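Local coordinates for protein diol-dehydratase (Roseburia inulinivorans, PDB 5I2A) that probably catalyses the B12-independent dehydration of 1,2-propanediol, working as a glycyl radical enzyme of the pyruvate formate lyase-like family, at residues A[151-156]-A[459-464]; A[495-500]-A[671-676]; A[560-565]-A[665-670]; A[698-703]-A[716-721]; A[721-726]-A[739-744]. All coordinates share one frame; numbering follows the deposited sequence.

Contact 1 of 5, residues A[151-156]-A[459-464]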
# COMPACT_ATOMS: atom_id res chain seq x y z
N HIS A 151 -0.43 -30.57 -0.62
CA HIS A 151 0.19 -31.83 -0.99
C HIS A 151 1.71 -31.81 -0.79
O HIS A 151 2.44 -32.65 -1.35
CB HIS A 151 -0.18 -32.17 -2.43
CG HIS A 151 -1.62 -32.53 -2.59
ND1 HIS A 151 -2.09 -33.82 -2.42
CD2 HIS A 151 -2.71 -31.77 -2.88
CE1 HIS A 151 -3.40 -33.84 -2.60
NE2 HIS A 151 -3.80 -32.61 -2.89
N ASN A 152 2.17 -30.85 -0.00
CA ASN A 152 3.55 -30.82 0.48
C ASN A 152 4.64 -30.81 -0.59
O ASN A 152 5.69 -31.44 -0.43
CB ASN A 152 3.78 -32.02 1.42
CG ASN A 152 2.81 -32.03 2.57
OD1 ASN A 152 2.56 -31.00 3.19
ND2 ASN A 152 2.24 -33.19 2.86
N PHE A 153 4.41 -30.10 -1.69
CA PHE A 153 5.48 -29.89 -2.66
C PHE A 153 6.53 -28.96 -2.08
O PHE A 153 7.72 -29.14 -2.33
CB PHE A 153 4.93 -29.33 -3.98
CG PHE A 153 4.23 -30.36 -4.80
CD1 PHE A 153 4.93 -31.16 -5.67
CD2 PHE A 153 2.87 -30.56 -4.65
CE1 PHE A 153 4.29 -32.13 -6.40
CE2 PHE A 153 2.21 -31.53 -5.39
CZ PHE A 153 2.91 -32.31 -6.25
N PHE A 154 6.08 -27.98 -1.30
CA PHE A 154 6.95 -27.01 -0.66
C PHE A 154 6.25 -26.39 0.55
O PHE A 154 5.03 -26.46 0.66
CB PHE A 154 7.37 -25.90 -1.66
CG PHE A 154 6.21 -25.14 -2.26
CD1 PHE A 154 5.65 -24.07 -1.59
CD2 PHE A 154 5.68 -25.52 -3.48
CE1 PHE A 154 4.58 -23.37 -2.12
CE2 PHE A 154 4.60 -24.82 -4.02
CZ PHE A 154 4.04 -23.76 -3.35
N THR A 155 7.01 -25.79 1.45
CA THR A 155 6.40 -24.97 2.50
C THR A 155 7.10 -23.62 2.62
O THR A 155 8.32 -23.57 2.76
CB THR A 155 6.41 -25.66 3.90
OG1 THR A 155 6.06 -24.69 4.89
CG2 THR A 155 7.78 -26.25 4.24
N PRO A 156 6.32 -22.53 2.52
CA PRO A 156 6.78 -21.17 2.73
C PRO A 156 6.48 -20.71 4.15
O PRO A 156 6.35 -19.52 4.38
CB PRO A 156 5.95 -20.38 1.72
CG PRO A 156 4.60 -21.08 1.77
CD PRO A 156 4.91 -22.56 2.11
N CYS A 459 11.79 -34.31 -4.36
CA CYS A 459 11.27 -35.66 -4.55
C CYS A 459 9.76 -35.71 -4.86
O CYS A 459 9.28 -36.68 -5.44
CB CYS A 459 11.54 -36.52 -3.30
SG CYS A 459 13.27 -36.85 -2.99
N ARG A 460 9.01 -34.69 -4.45
CA ARG A 460 7.57 -34.77 -4.67
C ARG A 460 7.21 -34.67 -6.17
O ARG A 460 6.38 -35.45 -6.64
CB ARG A 460 6.82 -33.73 -3.83
CG ARG A 460 6.88 -34.03 -2.32
CD ARG A 460 5.49 -34.40 -1.74
NE ARG A 460 5.07 -35.68 -2.24
CZ ARG A 460 3.83 -36.09 -2.42
NH1 ARG A 460 2.78 -35.33 -2.15
NH2 ARG A 460 3.65 -37.31 -2.90
N PRO A 461 7.85 -33.75 -6.93
CA PRO A 461 7.64 -33.78 -8.39
C PRO A 461 8.05 -35.11 -9.03
O PRO A 461 7.45 -35.49 -10.03
CB PRO A 461 8.54 -32.64 -8.89
CG PRO A 461 8.52 -31.66 -7.77
CD PRO A 461 8.64 -32.56 -6.55
N LEU A 462 9.04 -35.80 -8.45
CA LEU A 462 9.42 -37.12 -8.96
C LEU A 462 8.29 -38.13 -8.73
O LEU A 462 7.94 -38.89 -9.63
CB LEU A 462 10.72 -37.61 -8.29
CG LEU A 462 11.18 -39.02 -8.70
CD1 LEU A 462 11.53 -39.07 -10.18
CD2 LEU A 462 12.37 -39.46 -7.86
N GLU A 463 7.74 -38.14 -7.53
CA GLU A 463 6.58 -38.99 -7.24
C GLU A 463 5.42 -38.68 -8.19
O GLU A 463 4.70 -39.59 -8.59
CB GLU A 463 6.13 -38.82 -5.80
CG GLU A 463 7.08 -39.41 -4.79
CD GLU A 463 6.48 -39.43 -3.39
OE1 GLU A 463 6.49 -38.39 -2.71
OE2 GLU A 463 5.98 -40.49 -2.99
N MET A 464 5.25 -37.42 -8.56
CA MET A 464 4.18 -37.05 -9.48
C MET A 464 4.40 -37.61 -10.89
O MET A 464 3.44 -37.83 -11.63
CB MET A 464 4.01 -35.52 -9.54
CG MET A 464 3.39 -34.90 -8.29
SD MET A 464 1.82 -35.63 -7.73
CE MET A 464 2.37 -36.76 -6.46
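R460 reaches across to H151 with its guanidinium: NH1 donates to the backbone O of H151 at 2.8 Å, with an N-H...O angle of 156°. That oxygen lies at the guanidinium edge, in its plane. The chain of R460 bends at chi2 and chi3, and its CD passes 3.2 Å from N152 O. F153 carries the apolar half. Its CZ stands 3.3 Å from M464 CG, which lies in the ring plane, and M464 SD sits 5.1 Å from the centroid of the F153 ring, again at the edge, a Met-aromatic contact. CD1 of F153 touches R460 CB at 3.7 Å, and the F153 and P461 side chains run past each other in opposite directions. The loop presenting these groups is a Schellman motif closing helix 143-150: N152, at positive phi, is its C-prime residue, with N152 N bonded to M149 O and F153 N to A148 O. Strand 154-155 follows and pairs with strand 454-457, which leads into helix 459-467. In the second shell E463 OE1 forms a salt bridge with R460, accepting from NE at 3.1 Å and weakly from NH2. D471 accepts from H151 ND1, while N503 and Q499 of helix 489-521 back F153 and M464.

Contact 2 of 5, residues A[495-500]-A[671-676]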
# COMPACT_ATOMS: atom_id res chain seq x y z
N ALA A 495 9.39 -35.34 -18.30
CA ALA A 495 8.22 -35.28 -17.43
C ALA A 495 8.60 -34.73 -16.04
O ALA A 495 7.88 -33.90 -15.48
CB ALA A 495 7.59 -36.66 -17.30
N TYR A 496 9.74 -35.18 -15.51
CA TYR A 496 10.22 -34.69 -14.22
C TYR A 496 10.54 -33.20 -14.29
O TYR A 496 10.19 -32.44 -13.38
CB TYR A 496 11.44 -35.47 -13.76
CG TYR A 496 12.02 -34.97 -12.45
CD1 TYR A 496 11.24 -34.91 -11.29
CD2 TYR A 496 13.34 -34.57 -12.36
CE1 TYR A 496 11.77 -34.46 -10.09
CE2 TYR A 496 13.87 -34.11 -11.16
CZ TYR A 496 13.09 -34.05 -10.04
OH TYR A 496 13.64 -33.59 -8.88
N ARG A 497 11.20 -32.78 -15.37
CA ARG A 497 11.54 -31.36 -15.54
C ARG A 497 10.27 -30.50 -15.47
O ARG A 497 10.25 -29.45 -14.82
CB ARG A 497 12.27 -31.11 -16.87
CG ARG A 497 12.87 -29.70 -17.00
CD ARG A 497 13.37 -29.41 -18.42
NE ARG A 497 12.27 -29.41 -19.38
CZ ARG A 497 11.47 -28.37 -19.60
NH1 ARG A 497 11.63 -27.25 -18.92
NH2 ARG A 497 10.50 -28.46 -20.50
N LYS A 498 9.20 -30.97 -16.10
CA LYS A 498 7.95 -30.20 -16.14
C LYS A 498 7.23 -30.20 -14.79
O LYS A 498 6.67 -29.18 -14.40
CB LYS A 498 7.01 -30.74 -17.23
CG LYS A 498 7.46 -30.51 -18.68
CD LYS A 498 6.56 -31.33 -19.61
CE LYS A 498 6.97 -31.24 -21.07
NZ LYS A 498 6.27 -32.27 -21.90
N GLN A 499 7.22 -31.33 -14.10
CA GLN A 499 6.66 -31.37 -12.76
C GLN A 499 7.40 -30.38 -11.85
O GLN A 499 6.80 -29.72 -11.01
CB GLN A 499 6.73 -32.78 -12.15
CG GLN A 499 5.78 -33.78 -12.77
CD GLN A 499 4.34 -33.49 -12.40
OE1 GLN A 499 4.06 -32.68 -11.53
NE2 GLN A 499 3.43 -34.17 -13.07
N MET A 500 8.71 -30.30 -12.03
CA MET A 500 9.53 -29.40 -11.24
C MET A 500 9.16 -27.95 -11.56
O MET A 500 8.90 -27.17 -10.66
CB MET A 500 11.01 -29.65 -11.50
CG MET A 500 11.51 -30.95 -10.86
SD MET A 500 11.75 -30.78 -9.08
CE MET A 500 13.29 -29.88 -9.05
N ALA A 671 19.84 -31.13 -10.44
CA ALA A 671 19.99 -29.88 -9.70
C ALA A 671 19.60 -28.69 -10.59
O ALA A 671 18.91 -27.78 -10.14
CB ALA A 671 21.41 -29.73 -9.19
N TYR A 672 20.02 -28.73 -11.85
CA TYR A 672 19.68 -27.66 -12.79
C TYR A 672 18.18 -27.52 -13.01
O TYR A 672 17.71 -26.42 -13.28
CB TYR A 672 20.36 -27.89 -14.14
CG TYR A 672 21.75 -27.31 -14.26
CD1 TYR A 672 22.06 -26.05 -13.76
CD2 TYR A 672 22.76 -28.03 -14.89
CE1 TYR A 672 23.34 -25.52 -13.90
CE2 TYR A 672 24.04 -27.52 -15.03
CZ TYR A 672 24.33 -26.27 -14.54
OH TYR A 672 25.60 -25.78 -14.68
N PHE A 673 17.42 -28.61 -12.90
CA PHE A 673 15.95 -28.53 -13.03
C PHE A 673 15.34 -27.66 -11.92
O PHE A 673 14.19 -27.23 -12.02
CB PHE A 673 15.32 -29.94 -13.00
CG PHE A 673 15.51 -30.73 -14.26
CD1 PHE A 673 16.14 -30.17 -15.36
CD2 PHE A 673 15.04 -32.02 -14.36
CE1 PHE A 673 16.31 -30.89 -16.54
CE2 PHE A 673 15.20 -32.75 -15.53
CZ PHE A 673 15.84 -32.18 -16.62
N TYR A 674 16.12 -27.44 -10.87
CA TYR A 674 15.69 -26.57 -9.77
C TYR A 674 16.36 -25.21 -9.85
O TYR A 674 15.69 -24.18 -9.76
CB TYR A 674 15.98 -27.23 -8.42
CG TYR A 674 15.52 -26.40 -7.23
CD1 TYR A 674 14.18 -26.32 -6.88
CD2 TYR A 674 16.44 -25.70 -6.45
CE1 TYR A 674 13.77 -25.57 -5.79
CE2 TYR A 674 16.03 -24.95 -5.35
CZ TYR A 674 14.70 -24.89 -5.03
OH TYR A 674 14.29 -24.14 -3.95
N THR A 675 17.68 -25.19 -10.05
CA THR A 675 18.44 -23.94 -9.95
C THR A 675 18.32 -23.03 -11.17
O THR A 675 18.39 -21.83 -11.04
CB THR A 675 19.93 -24.21 -9.69
OG1 THR A 675 20.47 -25.01 -10.75
CG2 THR A 675 20.12 -24.95 -8.34
N ARG A 676 18.16 -23.59 -12.36
CA ARG A 676 18.09 -22.76 -13.55
C ARG A 676 16.75 -22.03 -13.69
O ARG A 676 16.75 -20.84 -13.97
CB ARG A 676 18.39 -23.56 -14.81
CG ARG A 676 19.61 -23.04 -15.51
CD ARG A 676 20.00 -23.88 -16.69
NE ARG A 676 21.45 -23.95 -16.80
CZ ARG A 676 22.10 -25.02 -17.23
NH1 ARG A 676 21.43 -26.11 -17.59
NH2 ARG A 676 23.42 -24.99 -17.31
O HOH W 1 12.48 -27.61 -14.22
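One water spans R497 and F673, donating to F673 O at 2.8 Å and to R497 O at 3.0 Å and so linking the two helix backbones where their CA atoms come nearest. Beside it the F673 ring is the main packing surface. CG of R497 lies over the middle of one ring face, 3.7 Å from the F673 centroid and 11° off the ring normal, a CH-pi contact; CB of the same arginine also lies over that face, and CD passes 3.8 Å from F673 CE1. CG of R497 is anti to the backbone N (chi1 -170°), which sets it over the ring, while the guanidinium is turned steeply to it and forms a salt bridge with E494. Y496 comes to the ring edge, its CD2 3.7 Å from F673 CD2. One turn on, M500 touches Y674, CE to CB at 3.8 Å. The segments 495-500 and 671-676 run nearly the same way, with axes 30° apart and 9.7 Å at closest approach, and belong to helices 489-521 and 661-678. With the R497 guanidinium paired to E494 in its own helix, what crosses the contact is mostly CH-pi and apolar packing, with the water as the polar link.

Contact 3 of 5, residues A[560-565]-A[665-670]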
# COMPACT_ATOMS: atom_id res chain seq x y z
N ASN A 560 18.81 -38.11 -3.45
CA ASN A 560 17.70 -39.03 -3.63
C ASN A 560 17.21 -39.01 -5.08
O ASN A 560 17.00 -40.06 -5.67
CB ASN A 560 16.54 -38.70 -2.69
CG ASN A 560 16.97 -38.64 -1.24
OD1 ASN A 560 17.13 -37.56 -0.67
ND2 ASN A 560 17.20 -39.81 -0.64
N VAL A 561 17.08 -37.81 -5.64
CA VAL A 561 16.62 -37.65 -7.02
C VAL A 561 17.63 -38.23 -8.02
O VAL A 561 17.25 -38.94 -8.93
CB VAL A 561 16.36 -36.15 -7.35
CG1 VAL A 561 16.13 -35.94 -8.85
CG2 VAL A 561 15.18 -35.64 -6.56
N ALA A 562 18.91 -37.94 -7.82
CA ALA A 562 19.93 -38.42 -8.73
C ALA A 562 19.97 -39.95 -8.77
O ALA A 562 19.98 -40.55 -9.84
CB ALA A 562 21.29 -37.89 -8.34
N ASP A 563 20.01 -40.55 -7.59
CA ASP A 563 20.07 -42.00 -7.49
C ASP A 563 18.79 -42.63 -8.02
O ASP A 563 18.83 -43.66 -8.70
CB ASP A 563 20.32 -42.42 -6.05
CG ASP A 563 21.76 -42.19 -5.60
OD1 ASP A 563 22.68 -42.26 -6.45
OD2 ASP A 563 21.97 -41.94 -4.40
N SER A 564 17.65 -42.00 -7.72
CA SER A 564 16.36 -42.43 -8.26
C SER A 564 16.36 -42.46 -9.79
O SER A 564 15.95 -43.46 -10.40
CB SER A 564 15.23 -41.53 -7.76
OG SER A 564 14.96 -41.78 -6.39
N LEU A 565 16.82 -41.38 -10.39
CA LEU A 565 16.88 -41.30 -11.84
C LEU A 565 17.85 -42.33 -12.41
O LEU A 565 17.60 -42.91 -13.46
CB LEU A 565 17.28 -39.90 -12.30
CG LEU A 565 16.29 -38.76 -12.00
CD1 LEU A 565 16.91 -37.45 -12.39
CD2 LEU A 565 14.98 -38.97 -12.76
N GLU A 665 26.44 -37.23 -13.05
CA GLU A 665 26.01 -36.32 -14.11
C GLU A 665 24.51 -36.11 -14.00
O GLU A 665 24.00 -35.03 -14.29
CB GLU A 665 26.40 -36.85 -15.51
CG GLU A 665 25.55 -38.04 -15.99
CD GLU A 665 26.02 -38.65 -17.31
OE1 GLU A 665 26.92 -38.08 -17.97
OE2 GLU A 665 25.49 -39.72 -17.68
N LEU A 666 23.79 -37.13 -13.54
CA LEU A 666 22.36 -37.00 -13.30
C LEU A 666 22.07 -36.11 -12.09
O LEU A 666 21.08 -35.40 -12.08
CB LEU A 666 21.71 -38.37 -13.11
CG LEU A 666 21.69 -39.30 -14.32
CD1 LEU A 666 21.02 -40.60 -13.95
CD2 LEU A 666 20.99 -38.65 -15.50
N ALA A 667 22.93 -36.15 -11.08
CA ALA A 667 22.79 -35.24 -9.95
C ALA A 667 22.93 -33.80 -10.42
O ALA A 667 22.16 -32.93 -10.02
CB ALA A 667 23.81 -35.55 -8.88
N ARG A 668 23.92 -33.56 -11.28
CA ARG A 668 24.16 -32.23 -11.83
C ARG A 668 22.97 -31.77 -12.66
O ARG A 668 22.49 -30.65 -12.51
CB ARG A 668 25.43 -32.21 -12.68
CG ARG A 668 25.76 -30.85 -13.35
CD ARG A 668 27.03 -30.95 -14.22
NE ARG A 668 27.39 -29.70 -14.90
CZ ARG A 668 28.09 -28.71 -14.36
NH1 ARG A 668 28.51 -28.79 -13.10
NH2 ARG A 668 28.38 -27.62 -15.07
N GLU A 669 22.50 -32.65 -13.53
CA GLU A 669 21.39 -32.33 -14.42
C GLU A 669 20.10 -32.08 -13.63
O GLU A 669 19.36 -31.14 -13.92
CB GLU A 669 21.20 -33.47 -15.44
CG GLU A 669 20.32 -33.15 -16.63
CD GLU A 669 20.25 -34.29 -17.65
OE1 GLU A 669 21.09 -35.21 -17.62
OE2 GLU A 669 19.34 -34.25 -18.51
N ALA A 670 19.85 -32.89 -12.62
CA ALA A 670 18.64 -32.74 -11.82
C ALA A 670 18.67 -31.46 -10.99
O ALA A 670 17.65 -30.81 -10.82
CB ALA A 670 18.44 -33.95 -10.93
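A562 presses its CB onto A667, 3.4 Å from CA and 3.5 Å from CB of that residue, both closer than usual van der Waals contact. The two CA atoms are 4.4 Å apart, so the backbones come close. A turn along, A670 sets its CB against two partners of the other helix: V561 CG1 at 3.7 Å and L565 CD1 at 4.1 Å. CG1 of V561 is anti to the backbone N (chi1 170°), the branch that meets the alanine. On the other flank L666 lays CD1 against L565, 4.1 Å from its CB and also near its carbonyl carbon. Behind this surface S564 OG donates to N560 O at 2.8 Å, meeting the carbonyl from the face away from the regular helical N-H of S564. Helix 489-521 adds Y496 against V561, and F492 and M493 against L565. The axes of segments 560-565 and 665-670 approach to 8.2 Å at an angle of 122°. Such a close crossing, with three alanines at the interface, is typical of helices packed through small residues, here between helices 558-574 and 661-678 in the helical part of the pyruvate formate lyase-like fold.

Contact 4 of 5, residues A[698-703]-A[716-721]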
# COMPACT_ATOMS: atom_id res chain seq x y z
N ALA A 698 14.89 -29.67 8.20
CA ALA A 698 13.61 -29.95 7.55
C ALA A 698 13.63 -31.15 6.62
O ALA A 698 12.59 -31.54 6.09
CB ALA A 698 13.13 -28.72 6.78
N ASN A 699 14.81 -31.75 6.42
CA ASN A 699 14.89 -32.94 5.58
C ASN A 699 14.18 -34.11 6.27
O ASN A 699 13.69 -35.01 5.61
CB ASN A 699 16.33 -33.30 5.26
CG ASN A 699 17.14 -33.64 6.50
OD1 ASN A 699 17.20 -32.85 7.44
ND2 ASN A 699 17.72 -34.82 6.52
N VAL A 700 14.09 -34.07 7.60
CA VAL A 700 13.35 -35.11 8.32
C VAL A 700 11.82 -34.96 8.13
O VAL A 700 11.20 -35.88 7.61
CB VAL A 700 13.74 -35.11 9.82
CG1 VAL A 700 12.84 -36.03 10.62
CG2 VAL A 700 15.22 -35.49 9.94
N PRO A 701 11.21 -33.80 8.47
CA PRO A 701 9.77 -33.73 8.16
C PRO A 701 9.43 -33.77 6.66
O PRO A 701 8.37 -34.31 6.32
CB PRO A 701 9.33 -32.39 8.77
CG PRO A 701 10.59 -31.58 8.91
CD PRO A 701 11.66 -32.61 9.23
N LEU A 702 10.28 -33.25 5.77
CA LEU A 702 9.94 -33.34 4.35
C LEU A 702 9.98 -34.79 3.89
O LEU A 702 9.11 -35.23 3.13
CB LEU A 702 10.88 -32.47 3.50
CG LEU A 702 10.33 -31.08 3.14
CD1 LEU A 702 9.97 -30.27 4.39
CD2 LEU A 702 11.33 -30.31 2.25
N GLY A 703 10.97 -35.54 4.36
CA GLY A 703 11.03 -36.96 4.07
C GLY A 703 9.81 -37.73 4.58
O GLY A 703 9.37 -38.69 3.96
N HIS A 716 8.60 -42.39 3.85
CA HIS A 716 8.48 -41.45 4.97
C HIS A 716 9.74 -41.33 5.82
O HIS A 716 9.71 -40.70 6.87
CB HIS A 716 7.26 -41.83 5.82
CG HIS A 716 6.03 -42.02 5.00
ND1 HIS A 716 5.18 -43.10 5.15
CD2 HIS A 716 5.53 -41.29 3.97
CE1 HIS A 716 4.20 -43.02 4.26
NE2 HIS A 716 4.39 -41.93 3.53
N THR A 717 10.86 -41.88 5.35
CA THR A 717 12.15 -41.66 6.01
C THR A 717 12.75 -40.34 5.50
O THR A 717 12.26 -39.80 4.51
CB THR A 717 13.11 -42.83 5.75
OG1 THR A 717 13.43 -42.90 4.35
CG2 THR A 717 12.50 -44.17 6.25
N PRO A 718 13.78 -39.80 6.19
CA PRO A 718 14.31 -38.49 5.79
C PRO A 718 14.87 -38.47 4.37
O PRO A 718 15.33 -39.50 3.90
CB PRO A 718 15.43 -38.23 6.81
CG PRO A 718 14.99 -39.02 8.04
CD PRO A 718 14.34 -40.25 7.49
N VAL A 719 14.78 -37.33 3.69
CA VAL A 719 15.54 -37.16 2.46
C VAL A 719 16.94 -36.68 2.84
O VAL A 719 17.19 -36.41 4.00
CB VAL A 719 14.86 -36.17 1.48
CG1 VAL A 719 13.55 -36.74 1.00
CG2 VAL A 719 14.66 -34.82 2.13
N ALA A 720 17.85 -36.60 1.87
CA ALA A 720 19.22 -36.17 2.14
C ALA A 720 19.32 -34.76 2.71
O ALA A 720 18.46 -33.91 2.50
CB ALA A 720 20.07 -36.27 0.87
N ASP A 721 20.38 -34.52 3.46
CA ASP A 721 20.64 -33.20 4.02
C ASP A 721 21.59 -32.45 3.11
O ASP A 721 22.75 -32.82 3.01
CB ASP A 721 21.20 -33.30 5.44
CG ASP A 721 22.36 -34.29 5.54
OD1 ASP A 721 22.23 -35.43 5.06
OD2 ASP A 721 23.41 -33.93 6.11
O HOH W 2 11.46 -38.63 8.04
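G703 and T717 meet at the tight end, where G703 CA lies 3.1 Å from T717 O; a side chain at this glycine would run into that oxygen and into P718. Beside it H716 CA makes a CH...O contact of 3.1 Å with G703 O. N699 holds the middle in two ways. Its backbone O accepts from V719 N at 3.2 Å and from G703 N, the two donors coming from opposite faces of the carbonyl plane. Its side chain has CG between the backbone N and the carbonyl carbon (chi1 62°), and from there ND2 gives a straight bond to V719 O, 3.0 Å long with an angle of 168°, the acceptor lying in the amide plane. D832 takes a further bond from the same ND2. An alanine at N699 would probably leave V719 O and D832 without this amide donor, so that the loop at V719 would be held to the helix mainly by its backbone bond. The other side is looser and partly exposed. V700 CG2 only brushes P718 CG at 4.0 Å, and a water bridges the backbones, donating to V700 O at 2.8 Å and to H716 O at 3.0 Å. H716 ND1 bonds to D596. A short helix thus clips an extended loop by one asparagine that uses both its backbone and its side chain. The arrangement brings the end of the pyruvate formate lyase-like region to the start of the glycine radical region, roughly where the two families meet; G817 is the predicted radical site.

Contact 5 of 5, residues A[721-726]-A[739-744]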
# COMPACT_ATOMS: atom_id res chain seq x y z
N ASP A 721 20.38 -34.52 3.46
CA ASP A 721 20.64 -33.20 4.02
C ASP A 721 21.59 -32.45 3.11
O ASP A 721 22.75 -32.82 3.01
CB ASP A 721 21.20 -33.30 5.44
CG ASP A 721 22.36 -34.29 5.54
OD1 ASP A 721 22.23 -35.43 5.06
OD2 ASP A 721 23.41 -33.93 6.11
N GLY A 722 21.10 -31.41 2.45
CA GLY A 722 21.92 -30.59 1.58
C GLY A 722 22.26 -31.19 0.23
O GLY A 722 21.41 -31.82 -0.39
N VAL A 723 23.50 -30.99 -0.21
CA VAL A 723 23.94 -31.52 -1.50
C VAL A 723 24.81 -32.77 -1.36
O VAL A 723 25.24 -33.33 -2.36
CB VAL A 723 24.73 -30.44 -2.31
CG1 VAL A 723 23.85 -29.25 -2.60
CG2 VAL A 723 25.97 -30.00 -1.56
N GLY A 724 25.06 -33.21 -0.13
CA GLY A 724 25.86 -34.41 0.09
C GLY A 724 25.13 -35.71 -0.26
O GLY A 724 23.92 -35.73 -0.47
N PRO A 725 25.88 -36.82 -0.30
CA PRO A 725 25.31 -38.12 -0.67
C PRO A 725 24.40 -38.67 0.41
O PRO A 725 24.46 -38.25 1.56
CB PRO A 725 26.55 -39.02 -0.82
CG PRO A 725 27.72 -38.08 -0.83
CD PRO A 725 27.32 -36.91 -0.02
N THR A 726 23.57 -39.63 0.03
CA THR A 726 22.66 -40.27 0.96
C THR A 726 23.46 -41.11 1.97
O THR A 726 24.43 -41.77 1.61
CB THR A 726 21.64 -41.14 0.22
OG1 THR A 726 20.64 -40.30 -0.37
CG2 THR A 726 20.97 -42.13 1.16
N ASN A 739 34.53 -35.33 -4.57
CA ASN A 739 34.61 -35.30 -6.03
C ASN A 739 33.21 -35.34 -6.66
O ASN A 739 32.94 -34.59 -7.59
CB ASN A 739 35.46 -36.47 -6.57
CG ASN A 739 36.96 -36.32 -6.25
OD1 ASN A 739 37.42 -35.28 -5.78
ND2 ASN A 739 37.71 -37.38 -6.51
N SER A 740 32.33 -36.20 -6.15
CA SER A 740 30.96 -36.27 -6.65
C SER A 740 30.22 -34.95 -6.45
O SER A 740 29.59 -34.44 -7.37
CB SER A 740 30.16 -37.38 -5.97
OG SER A 740 30.50 -38.67 -6.43
N VAL A 741 30.27 -34.43 -5.22
CA VAL A 741 29.46 -33.28 -4.85
C VAL A 741 29.93 -32.04 -5.61
O VAL A 741 29.14 -31.18 -5.96
CB VAL A 741 29.49 -33.04 -3.33
CG1 VAL A 741 28.71 -31.78 -2.96
CG2 VAL A 741 28.92 -34.25 -2.57
N ALA A 742 31.23 -31.97 -5.90
CA ALA A 742 31.76 -30.86 -6.68
C ALA A 742 31.35 -30.89 -8.15
O ALA A 742 31.60 -29.94 -8.86
CB ALA A 742 33.26 -30.80 -6.59
N LYS A 743 30.71 -31.97 -8.61
CA LYS A 743 30.22 -32.00 -10.00
C LYS A 743 28.92 -31.21 -10.19
O LYS A 743 28.52 -30.92 -11.31
CB LYS A 743 30.04 -33.45 -10.47
CG LYS A 743 31.37 -34.22 -10.55
CD LYS A 743 31.18 -35.71 -10.74
CE LYS A 743 32.51 -36.46 -10.64
NZ LYS A 743 32.32 -37.94 -10.62
N LEU A 744 28.26 -30.87 -9.09
CA LEU A 744 27.11 -29.99 -9.15
C LEU A 744 27.56 -28.58 -9.54
O LEU A 744 28.70 -28.20 -9.27
CB LEU A 744 26.38 -29.93 -7.82
CG LEU A 744 25.87 -31.22 -7.18
CD1 LEU A 744 25.16 -30.88 -5.90
CD2 LEU A 744 24.93 -31.93 -8.15
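V723, third residue of a type II' beta turn from D721 to G724, meets V741 and L744; G722 before it takes the positive phi (77°) that this turn requires at its second position. V723 carries most of the first segment's packing. Its CG2 meets V741 CG1 at 3.6 Å, the two valines crossing at about a right angle, and its CB lies 3.6 Å from L744 CD1, with CG1 also close to that methyl. V723 O is taken by the hydroxyl of Y656. G724 adds its CA, 4.1 Å from V741 CG2. P725 follows with CD 4.0 Å from the same methyl. V741 therefore works as a fork: CG1 is anti to its backbone N (chi1 176°) and faces V723, whereas CG2 reaches G724 and P725. An alanine at V741 would probably leave a gap between V723 and P725 and take from G724 its neighbour across the contact. L744 comes round to V723 by a type I turn from V741 to L744, closed by L744 N to V741 O at 3.3 Å. The polar groups of 739-744 bond to other residues: K743 NZ forms salt bridges with D659, D661 and D664, and S740 OG also bonds to D664. The contact itself is thus held by the fit of branched methyls and a proline ring, with the polar and charged bonds left to its surroundings.

Overall arrangement
From the N terminus, contact 1 closes first, bringing the end of helix 143-150 to helix 459-467 across some 300 residues. Contact 2 then opens at helix 489-521, packed against contact 1 through P461 and Q499, and closes at helix 661-678. Contact 3 falls wholly within that span, joining helix 558-574 to an earlier part of helix 661-678. Contacts 4 and 5 follow in series, each closing a loop of 12 residues, and they share D721. Both are tied back to contact 3: N560 bonds to A720 N, and R668 to K743 O. These bonds tie the start of the glycine radical region to the helices of the pyruvate formate lyase-like region.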